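Local coordinates for protein phenol hydroxylase component phN (Pseudomonas stutzeri, PDB 3U52) that probably hydroxylates phenol and related aromatics at a carboxylate-bridged diiron centre, as the large subunit of a bacterial multicomponent monooxygenase, at residues Tyr340-Thr350 and Arg389-Gln397; His330-Thr338 and Pro405-Pro414. All blocks are in the same frame, centred on the assembly; numbering follows the deposited sequence.

Contact 1. Residues Tyr340-Thr350 and Arg389-Gln397; sequences YQYCQATNFHT and RFYNNTLPQ. With XE (xenon), chain T; XE (xenon), chain R.
R389 lays its guanidinium flat on the Y340 ring, a stacked cation-pi pair on the C-terminal part of helix 331-342; the extended loop 389-397 starts here and runs on to two xenon sites. The planes are 6° apart, with CZ of R389 3.6 Å from the centroid of the Y340 ring. Y391 CE2 covers the opposite face of the guanidinium, which is thus sandwiched between two tyrosines. NH2 of R389 gives a straight bond of 2.8 Å to Y340 O, coming from above the carbonyl plane, and also donates to F390 O; NE pairs with D485. Together these bonds fix the rotation of the group. F390 sets CE2 of its ring against CB of Q341, and its backbone N shares a water with Y340 OH. Beyond R389, the Y391 ring turns its edge to the sulfur of C343 and to NE2 of Q344, while its hydroxyl accepts from D485 N. N392 N then bonds to Q341 O at 2.8 Å, and Q344 NE2 grips the same oxygen at 3.1 Å, so two donors satisfy it. Q344 reaches back this way because its chain bends at chi2 (-87°). N392 OD1 takes the amide of T394 in an Asx turn, and the Y342 hydroxyl donates to T394 O at 2.9 Å, nearly along the C=O axis. One xenon lies near L395 CD2 and 3.6 Å from N392 O; the other sits over one face of the Y342 ring. Last along the loop, P396 packs its CD 3.7 Å from CZ of Y342.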
loop_
_atom_site.group_PDB
_atom_site.type_symbol
_atom_site.label_atom_id
_atom_site.label_comp_id
_atom_site.label_asym_id
_atom_site.label_seq_id
_atom_site.Cartn_x
_atom_site.Cartn_y
_atom_site.Cartn_z
ATOM N N TYR A 340 16.445 -23.260 -26.439
ATOM C CA TYR A 340 15.514 -23.440 -27.587
ATOM C C TYR A 340 15.351 -24.947 -27.976
ATOM O O TYR A 340 14.230 -25.447 -28.099
ATOM C CB TYR A 340 16.016 -22.602 -28.789
ATOM C CG TYR A 340 15.151 -22.640 -30.005
ATOM C CD1 TYR A 340 15.289 -23.661 -30.948
ATOM C CD2 TYR A 340 14.185 -21.686 -30.204
ATOM C CE1 TYR A 340 14.474 -23.722 -32.084
ATOM C CE2 TYR A 340 13.376 -21.718 -31.365
ATOM C CZ TYR A 340 13.519 -22.748 -32.272
ATOM O OH TYR A 340 12.708 -22.756 -33.369
ATOM N N GLN A 341 16.468 -25.665 -28.162
ATOM C CA GLN A 341 16.420 -27.062 -28.643
ATOM C C GLN A 341 16.045 -28.050 -27.570
ATOM O O GLN A 341 15.648 -29.179 -27.861
ATOM C CB GLN A 341 17.763 -27.442 -29.276
ATOM C CG GLN A 341 18.912 -27.605 -28.277
ATOM C CD GLN A 341 20.245 -27.616 -28.966
ATOM O OE1 GLN A 341 20.734 -26.579 -29.425
ATOM N NE2 GLN A 341 20.824 -28.787 -29.095
ATOM N N TYR A 342 16.155 -27.652 -26.323
ATOM C CA TYR A 342 15.827 -28.524 -25.211
ATOM C C TYR A 342 14.548 -28.106 -24.441
ATOM O O TYR A 342 14.206 -28.696 -23.393
ATOM C CB TYR A 342 17.028 -28.600 -24.287
ATOM C CG TYR A 342 18.166 -29.497 -24.791
ATOM C CD1 TYR A 342 19.482 -29.099 -24.634
ATOM C CD2 TYR A 342 17.908 -30.759 -25.332
ATOM C CE1 TYR A 342 20.532 -29.892 -25.040
ATOM C CE2 TYR A 342 18.979 -31.593 -25.775
ATOM C CZ TYR A 342 20.273 -31.145 -25.595
ATOM O OH TYR A 342 21.356 -31.897 -25.915
ATOM N N CYS A 343 13.799 -27.126 -24.953
ATOM C CA CYS A 343 12.615 -26.681 -24.176
ATOM C C CYS A 343 11.418 -27.607 -24.179
ATOM O O CYS A 343 10.412 -27.283 -23.543
ATOM C CB CYS A 343 12.134 -25.246 -24.495
ATOM S SG CYS A 343 11.358 -25.097 -26.078
ATOM N N GLN A 344 11.503 -28.744 -24.852
ATOM C CA GLN A 344 10.531 -29.838 -24.614
ATOM C C GLN A 344 10.664 -30.348 -23.152
ATOM O O GLN A 344 9.774 -31.037 -22.622
ATOM C CB GLN A 344 10.642 -30.990 -25.663
ATOM C CG GLN A 344 11.782 -32.028 -25.476
ATOM C CD GLN A 344 13.073 -31.583 -26.128
ATOM O OE1 GLN A 344 13.866 -32.397 -26.604
ATOM N NE2 GLN A 344 13.270 -30.303 -26.195
ATOM N N ALA A 345 11.783 -30.005 -22.515
ATOM C CA ALA A 345 12.093 -30.516 -21.191
ATOM C C ALA A 345 12.353 -29.429 -20.153
ATOM O O ALA A 345 13.086 -29.667 -19.200
ATOM C CB ALA A 345 13.287 -31.429 -21.254
ATOM N N THR A 346 11.777 -28.249 -20.355
ATOM C CA THR A 346 11.864 -27.115 -19.410
ATOM C C THR A 346 10.429 -26.625 -19.080
ATOM O O THR A 346 9.475 -26.949 -19.775
ATOM C CB THR A 346 12.659 -25.904 -20.013
ATOM O OG1 THR A 346 11.948 -25.432 -21.175
ATOM C CG2 THR A 346 14.096 -26.319 -20.449
ATOM N N ASN A 347 10.299 -25.833 -18.015
ATOM C CA ASN A 347 9.016 -25.335 -17.537
ATOM C C ASN A 347 8.777 -23.913 -18.034
ATOM O O ASN A 347 7.967 -23.184 -17.466
ATOM C CB ASN A 347 8.997 -25.363 -15.989
ATOM C CG ASN A 347 10.059 -24.454 -15.371
ATOM O OD1 ASN A 347 11.252 -24.553 -15.685
ATOM N ND2 ASN A 347 9.630 -23.574 -14.443
ATOM N N PHE A 348 9.520 -23.495 -19.055
ATOM C CA PHE A 348 9.305 -22.237 -19.753
ATOM C C PHE A 348 9.433 -22.411 -21.268
ATOM O O PHE A 348 10.026 -23.378 -21.756
ATOM C CB PHE A 348 10.168 -21.058 -19.225
ATOM C CG PHE A 348 11.668 -21.243 -19.401
ATOM C CD1 PHE A 348 12.286 -20.927 -20.604
ATOM C CD2 PHE A 348 12.428 -21.784 -18.385
ATOM C CE1 PHE A 348 13.702 -21.104 -20.764
ATOM C CE2 PHE A 348 13.813 -21.979 -18.513
ATOM C CZ PHE A 348 14.464 -21.643 -19.697
ATOM N N HIS A 349 8.859 -21.465 -21.991
ATOM C CA HIS A 349 8.911 -21.444 -23.466
ATOM C C HIS A 349 10.106 -20.696 -24.047
ATOM O O HIS A 349 10.699 -19.838 -23.385
ATOM C CB HIS A 349 7.646 -20.750 -24.012
ATOM C CG HIS A 349 6.371 -21.307 -23.452
ATOM N ND1 HIS A 349 6.030 -22.627 -23.558
ATOM C CD2 HIS A 349 5.358 -20.713 -22.772
ATOM C CE1 HIS A 349 4.854 -22.832 -22.989
ATOM N NE2 HIS A 349 4.428 -21.684 -22.492
ATOM N N THR A 350 10.465 -21.012 -25.294
ATOM C CA THR A 350 11.457 -20.235 -26.028
ATOM C C THR A 350 10.851 -19.991 -27.411
ATOM O O THR A 350 9.775 -20.477 -27.695
ATOM C CB THR A 350 12.807 -20.996 -26.206
ATOM O OG1 THR A 350 12.559 -22.128 -27.022
ATOM C CG2 THR A 350 13.449 -21.486 -24.815
ATOM N N ARG A 389 9.987 -27.691 -36.567
ATOM C CA ARG A 389 10.537 -26.858 -35.469
ATOM C C ARG A 389 11.529 -27.755 -34.715
ATOM O O ARG A 389 11.159 -28.826 -34.208
ATOM C CB ARG A 389 9.410 -26.357 -34.538
ATOM C CG ARG A 389 9.760 -25.147 -33.609
ATOM C CD ARG A 389 10.695 -25.568 -32.500
ATOM N NE ARG A 389 10.692 -24.651 -31.351
ATOM C CZ ARG A 389 11.528 -24.736 -30.314
ATOM N NH1 ARG A 389 11.420 -23.881 -29.303
ATOM N NH2 ARG A 389 12.488 -25.652 -30.310
ATOM N N PHE A 390 12.796 -27.351 -34.707
ATOM C CA PHE A 390 13.875 -28.189 -34.161
ATOM C C PHE A 390 13.781 -28.385 -32.627
ATOM O O PHE A 390 13.788 -27.400 -31.866
ATOM C CB PHE A 390 15.255 -27.587 -34.560
ATOM C CG PHE A 390 16.465 -28.307 -33.937
ATOM C CD1 PHE A 390 16.735 -29.651 -34.215
ATOM C CD2 PHE A 390 17.372 -27.602 -33.124
ATOM C CE1 PHE A 390 17.831 -30.278 -33.629
ATOM C CE2 PHE A 390 18.515 -28.242 -32.572
ATOM C CZ PHE A 390 18.718 -29.566 -32.815
ATOM N N TYR A 391 13.668 -29.652 -32.209
ATOM C CA TYR A 391 13.958 -30.086 -30.853
ATOM C C TYR A 391 15.027 -31.160 -30.852
ATOM O O TYR A 391 15.023 -32.066 -31.706
ATOM C CB TYR A 391 12.737 -30.643 -30.151
ATOM C CG TYR A 391 11.621 -29.642 -29.950
ATOM C CD1 TYR A 391 10.613 -29.514 -30.907
ATOM C CD2 TYR A 391 11.561 -28.832 -28.797
ATOM C CE1 TYR A 391 9.543 -28.620 -30.736
ATOM C CE2 TYR A 391 10.504 -27.925 -28.627
ATOM C CZ TYR A 391 9.506 -27.845 -29.584
ATOM O OH TYR A 391 8.482 -26.947 -29.446
ATOM N N ASN A 392 15.976 -31.033 -29.929
ATOM C CA ASN A 392 17.069 -31.999 -29.850
ATOM C C ASN A 392 16.695 -33.087 -28.850
ATOM O O ASN A 392 16.623 -32.838 -27.655
ATOM C CB ASN A 392 18.374 -31.294 -29.463
ATOM C CG ASN A 392 19.572 -32.225 -29.434
ATOM O OD1 ASN A 392 19.425 -33.453 -29.539
ATOM N ND2 ASN A 392 20.756 -31.660 -29.213
ATOM N N ASN A 393 16.458 -34.296 -29.363
ATOM C CA ASN A 393 16.039 -35.437 -28.541
ATOM C C ASN A 393 17.157 -36.297 -27.949
ATOM O O ASN A 393 16.896 -37.331 -27.325
ATOM C CB ASN A 393 14.959 -36.264 -29.252
ATOM C CG ASN A 393 13.608 -35.550 -29.293
ATOM O OD1 ASN A 393 13.056 -35.332 -30.359
ATOM N ND2 ASN A 393 13.067 -35.199 -28.126
ATOM N N THR A 394 18.388 -35.830 -28.042
ATOM C CA THR A 394 19.485 -36.539 -27.397
ATOM C C THR A 394 20.021 -35.725 -26.240
ATOM O O THR A 394 20.254 -34.538 -26.386
ATOM C CB THR A 394 20.685 -36.841 -28.386
ATOM O OG1 THR A 394 20.207 -37.469 -29.595
ATOM C CG2 THR A 394 21.719 -37.720 -27.698
ATOM N N LEU A 395 20.236 -36.380 -25.097
ATOM C CA LEU A 395 20.741 -35.725 -23.896
ATOM C C LEU A 395 22.205 -35.208 -24.077
ATOM O O LEU A 395 23.036 -35.863 -24.737
ATOM C CB LEU A 395 20.675 -36.682 -22.686
ATOM C CG LEU A 395 19.298 -37.119 -22.155
ATOM C CD1 LEU A 395 19.456 -38.173 -21.068
ATOM C CD2 LEU A 395 18.570 -35.944 -21.587
ATOM N N PRO A 396 22.522 -34.050 -23.478
ATOM C CA PRO A 396 23.884 -33.479 -23.582
ATOM C C PRO A 396 24.865 -33.880 -22.482
ATOM O O PRO A 396 24.469 -34.285 -21.392
ATOM C CB PRO A 396 23.604 -31.997 -23.481
ATOM C CG PRO A 396 22.512 -31.921 -22.473
ATOM C CD PRO A 396 21.617 -33.115 -22.771
ATOM N N GLN A 397 26.153 -33.743 -22.777
ATOM C CA GLN A 397 27.198 -33.781 -21.770
ATOM C C GLN A 397 27.040 -32.562 -20.854
ATOM O O GLN A 397 26.804 -31.446 -21.340
ATOM C CB GLN A 397 28.554 -33.706 -22.474
ATOM C CG GLN A 397 29.764 -33.829 -21.521
ATOM C CD GLN A 397 31.054 -33.726 -22.299
ATOM O OE1 GLN A 397 31.444 -32.649 -22.739
ATOM N NE2 GLN A 397 31.710 -34.845 -22.485
HETATM XE XE XE T . 16.433 -34.594 -24.519
HETATM XE XE XE R . 18.116 -31.747 -21.623
HETATM O O HOH W 1 13.215 -24.478 -35.340
HETATM O O HOH W 2 23.493 -31.672 -27.911
#

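Contact 2. Residues His330-Thr338 and Pro405-Pro414; sequences HLSHQLWTT and PTIFTEKDAP
Beside a xenon pocket that includes P405, the first turns of helix 331-342 pack on the chain leading into the short strand 409-410. I407 is the apolar centre of this meeting. Its CG1 is held between the backbone N and the carbonyl carbon (chi1 54°), and the chain runs on so that I407 CD1 lies 3.8 Å from L335 CG, the two side chains crossing at about a right angle. The CG2 branch of I407 comes within 3.3 Å of T338 OG1. T338 OG1 donates back to Q334 O at 2.8 Å, and that oxygen also receives T338 N from the opposite face of its carbonyl plane, so the hydroxyl is already satisfied inside the helix when it meets isoleucine. A valine in place of T338 would probably leave Q334 O with the backbone amide alone as donor from this residue. Near the start of the helix, L331 CD1 touches F408 CE2 at 3.6 Å, and the F408 ring, which makes a cation-pi contact with R271, presents its edge to Q334 OE1. The extended chain of Q334 carries the polar part: NE2 of Q334 makes a weak, bent bond of 2.8 Å to T409 OG1, and two waters flank the amide, one linking OE1 to T409 N, the other NE2 to P414 O. At the N-cap position, H330 rests CE1 3.5 Å from P414 CB while its ND1 bonds to Y373. With apolar contacts on both sides of the water-bridged Q334 amide, helix 331-342 takes along its side the chain that joins C402 to C432, two of the four cysteines of the zinc site.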
loop_
_atom_site.group_PDB
_atom_site.type_symbol
_atom_site.label_atom_id
_atom_site.label_comp_id
_atom_site.label_asym_id
_atom_site.label_seq_id
_atom_site.Cartn_x
_atom_site.Cartn_y
_atom_site.Cartn_z
ATOM N N HIS A 330 29.137 -13.548 -26.405
ATOM C CA HIS A 330 28.690 -14.882 -26.902
ATOM C C HIS A 330 27.654 -15.535 -26.005
ATOM O O HIS A 330 26.734 -16.211 -26.475
ATOM C CB HIS A 330 29.906 -15.813 -26.978
ATOM C CG HIS A 330 30.868 -15.461 -28.082
ATOM N ND1 HIS A 330 30.587 -15.687 -29.414
ATOM C CD2 HIS A 330 32.089 -14.885 -28.050
ATOM C CE1 HIS A 330 31.603 -15.278 -30.152
ATOM N NE2 HIS A 330 32.529 -14.795 -29.347
ATOM N N LEU A 331 27.799 -15.300 -24.700
ATOM C CA LEU A 331 27.075 -16.049 -23.641
ATOM C C LEU A 331 25.556 -16.181 -23.825
ATOM O O LEU A 331 25.005 -17.303 -23.835
ATOM C CB LEU A 331 27.318 -15.381 -22.312
ATOM C CG LEU A 331 27.469 -16.290 -21.135
ATOM C CD1 LEU A 331 28.671 -17.289 -21.356
ATOM C CD2 LEU A 331 27.791 -15.367 -19.955
ATOM N N SER A 332 24.878 -15.060 -23.978
ATOM C CA SER A 332 23.409 -15.095 -24.055
ATOM C C SER A 332 22.905 -15.842 -25.283
ATOM O O SER A 332 21.909 -16.560 -25.225
ATOM C CB SER A 332 22.846 -13.676 -23.979
ATOM O OG SER A 332 23.078 -12.972 -25.182
ATOM N N HIS A 333 23.628 -15.712 -26.389
ATOM C CA HIS A 333 23.259 -16.362 -27.652
ATOM C C HIS A 333 23.491 -17.904 -27.606
ATOM O O HIS A 333 22.644 -18.677 -28.054
ATOM C CB HIS A 333 24.071 -15.721 -28.790
ATOM C CG HIS A 333 24.127 -14.211 -28.715
ATOM N ND1 HIS A 333 22.994 -13.422 -28.803
ATOM C CD2 HIS A 333 25.168 -13.369 -28.501
ATOM C CE1 HIS A 333 23.338 -12.149 -28.671
ATOM N NE2 HIS A 333 24.649 -12.088 -28.497
ATOM N N GLN A 334 24.633 -18.337 -27.062
ATOM C CA GLN A 334 24.894 -19.772 -26.827
ATOM C C GLN A 334 23.822 -20.417 -25.928
ATOM O O GLN A 334 23.294 -21.514 -26.219
ATOM C CB GLN A 334 26.295 -19.955 -26.207
ATOM C CG GLN A 334 27.429 -19.574 -27.153
ATOM C CD GLN A 334 28.800 -19.494 -26.470
ATOM O OE1 GLN A 334 28.923 -19.142 -25.293
ATOM N NE2 GLN A 334 29.850 -19.807 -27.243
ATOM N N LEU A 335 23.447 -19.740 -24.859
ATOM C CA LEU A 335 22.472 -20.297 -23.952
ATOM C C LEU A 335 21.057 -20.306 -24.549
ATOM O O LEU A 335 20.311 -21.261 -24.348
ATOM C CB LEU A 335 22.498 -19.525 -22.626
ATOM C CG LEU A 335 23.597 -20.082 -21.734
ATOM C CD1 LEU A 335 24.098 -18.932 -20.956
ATOM C CD2 LEU A 335 22.910 -21.100 -20.841
ATOM N N TRP A 336 20.685 -19.262 -25.311
ATOM C CA TRP A 336 19.287 -19.202 -25.765
ATOM C C TRP A 336 19.074 -20.327 -26.735
ATOM O O TRP A 336 18.076 -21.055 -26.722
ATOM C CB TRP A 336 18.963 -17.871 -26.429
ATOM C CG TRP A 336 17.524 -17.741 -26.917
ATOM C CD1 TRP A 336 17.089 -17.679 -28.234
ATOM C CD2 TRP A 336 16.346 -17.684 -26.110
ATOM N NE1 TRP A 336 15.717 -17.531 -28.269
ATOM C CE2 TRP A 336 15.243 -17.501 -26.984
ATOM C CE3 TRP A 336 16.116 -17.705 -24.718
ATOM C CZ2 TRP A 336 13.941 -17.371 -26.519
ATOM C CZ3 TRP A 336 14.819 -17.580 -24.265
ATOM C CH2 TRP A 336 13.751 -17.414 -25.164
ATOM N N THR A 337 20.034 -20.460 -27.623
ATOM C CA THR A 337 20.062 -21.589 -28.584
ATOM C C THR A 337 20.055 -23.045 -27.926
ATOM O O THR A 337 19.342 -23.976 -28.398
ATOM C CB THR A 337 21.149 -21.146 -29.636
ATOM O OG1 THR A 337 20.576 -20.749 -30.888
ATOM C CG2 THR A 337 22.343 -21.871 -29.684
ATOM N N THR A 338 20.735 -23.207 -26.803
ATOM C CA THR A 338 20.655 -24.408 -25.973
ATOM C C THR A 338 19.255 -24.638 -25.433
ATOM O O THR A 338 18.711 -25.747 -25.556
ATOM C CB THR A 338 21.642 -24.281 -24.802
ATOM O OG1 THR A 338 22.951 -24.212 -25.388
ATOM C CG2 THR A 338 21.554 -25.456 -23.821
ATOM N N PRO A 405 25.251 -27.870 -19.548
ATOM C CA PRO A 405 25.762 -28.608 -20.684
ATOM C C PRO A 405 27.047 -27.951 -21.195
ATOM O O PRO A 405 27.222 -26.750 -21.075
ATOM C CB PRO A 405 24.689 -28.432 -21.739
ATOM C CG PRO A 405 23.473 -28.197 -21.053
ATOM C CD PRO A 405 23.826 -27.552 -19.709
ATOM N N THR A 406 27.922 -28.725 -21.808
ATOM C CA THR A 406 29.198 -28.174 -22.280
ATOM C C THR A 406 29.017 -27.450 -23.627
ATOM O O THR A 406 29.373 -27.956 -24.673
ATOM C CB THR A 406 30.282 -29.291 -22.331
ATOM O OG1 THR A 406 29.720 -30.449 -22.942
ATOM C CG2 THR A 406 30.591 -29.701 -20.940
ATOM N N ILE A 407 28.473 -26.244 -23.580
ATOM C CA ILE A 407 28.027 -25.533 -24.796
ATOM C C ILE A 407 28.953 -24.332 -25.112
ATOM O O ILE A 407 28.745 -23.649 -26.105
ATOM C CB ILE A 407 26.610 -24.916 -24.575
ATOM C CG1 ILE A 407 26.618 -24.031 -23.323
ATOM C CG2 ILE A 407 25.584 -25.970 -24.358
ATOM C CD1 ILE A 407 25.371 -23.161 -23.145
ATOM N N PHE A 408 29.918 -24.047 -24.218
ATOM C CA PHE A 408 30.719 -22.837 -24.287
ATOM C C PHE A 408 31.929 -23.037 -25.176
ATOM O O PHE A 408 32.445 -24.130 -25.266
ATOM C CB PHE A 408 31.178 -22.454 -22.874
ATOM C CG PHE A 408 30.049 -22.230 -21.936
ATOM C CD1 PHE A 408 29.779 -23.114 -20.917
ATOM C CD2 PHE A 408 29.230 -21.129 -22.105
ATOM C CE1 PHE A 408 28.668 -22.904 -20.039
ATOM C CE2 PHE A 408 28.144 -20.894 -21.241
ATOM C CZ PHE A 408 27.869 -21.796 -20.219
ATOM N N THR A 409 32.422 -21.956 -25.769
ATOM C CA THR A 409 33.534 -22.024 -26.747
ATOM C C THR A 409 34.843 -21.355 -26.322
ATOM O O THR A 409 34.892 -20.543 -25.385
ATOM C CB THR A 409 33.061 -21.486 -28.103
ATOM O OG1 THR A 409 32.517 -20.158 -27.937
ATOM C CG2 THR A 409 31.978 -22.378 -28.675
ATOM N N GLU A 410 35.927 -21.716 -27.004
ATOM C CA GLU A 410 37.253 -21.254 -26.671
ATOM C C GLU A 410 37.299 -19.739 -26.946
ATOM O O GLU A 410 36.658 -19.226 -27.869
ATOM C CB GLU A 410 38.318 -21.984 -27.542
ATOM C CG GLU A 410 38.379 -23.478 -27.381
ATOM C CD GLU A 410 39.171 -23.888 -26.144
ATOM O OE1 GLU A 410 39.580 -23.005 -25.380
ATOM O OE2 GLU A 410 39.428 -25.099 -25.952
ATOM N N LYS A 411 38.027 -19.063 -26.078
ATOM C CA LYS A 411 38.297 -17.648 -26.127
ATOM C C LYS A 411 38.826 -17.281 -27.500
ATOM O O LYS A 411 38.354 -16.316 -28.065
ATOM C CB LYS A 411 39.340 -17.354 -25.064
ATOM C CG LYS A 411 39.585 -15.913 -24.737
ATOM C CD LYS A 411 40.787 -15.864 -23.798
ATOM C CE LYS A 411 40.952 -14.468 -23.182
ATOM N NZ LYS A 411 40.978 -13.337 -24.183
ATOM N N ASP A 412 39.785 -18.050 -28.019
ATOM C CA ASP A 412 40.407 -17.774 -29.338
ATOM C C ASP A 412 39.619 -18.313 -30.564
ATOM O O ASP A 412 39.935 -17.975 -31.727
ATOM C CB ASP A 412 41.839 -18.347 -29.360
ATOM C CG ASP A 412 41.871 -19.914 -29.334
ATOM O OD1 ASP A 412 42.945 -20.535 -29.623
ATOM O OD2 ASP A 412 40.833 -20.532 -29.007
ATOM N N ALA A 413 38.588 -19.135 -30.311
ATOM C CA ALA A 413 37.921 -19.871 -31.381
ATOM C C ALA A 413 36.456 -20.188 -31.053
ATOM O O ALA A 413 36.162 -21.295 -30.593
ATOM C CB ALA A 413 38.676 -21.170 -31.649
ATOM N N PRO A 414 35.537 -19.251 -31.352
ATOM C CA PRO A 414 34.121 -19.213 -30.917
ATOM C C PRO A 414 33.237 -20.340 -31.468
ATOM O O PRO A 414 32.093 -20.476 -31.069
ATOM C CB PRO A 414 33.619 -17.856 -31.456
ATOM C CG PRO A 414 34.835 -17.062 -31.702
ATOM C CD PRO A 414 35.863 -18.074 -32.172
HETATM O O HOH W 3 31.402 -19.182 -24.339
HETATM O O HOH W 4 29.315 -20.303 -30.175
#

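Overall arrangement
Both contacts use helix 331-342: contact 2 takes its first turns, contact 1 its C-terminal end and the loop beyond. Each is buried, with a few more open residues, and only contact 1 has a fully exposed one among those that touch, N393; the centres are 16 Å apart. Contact 1 buries more surface, with a charged stack at one end, xenon sites at the other and strong bonds to backbone carbonyls; contact 2 mixes apolar contacts of I407 and F408 with a Q334 amide held by one weak direct bond and two waters. The loops also meet directly, Q397 OE1 probably bonding to T406 OG1 and P396 packing on P405, while T350 rests on W336. Another protein chain packs on both.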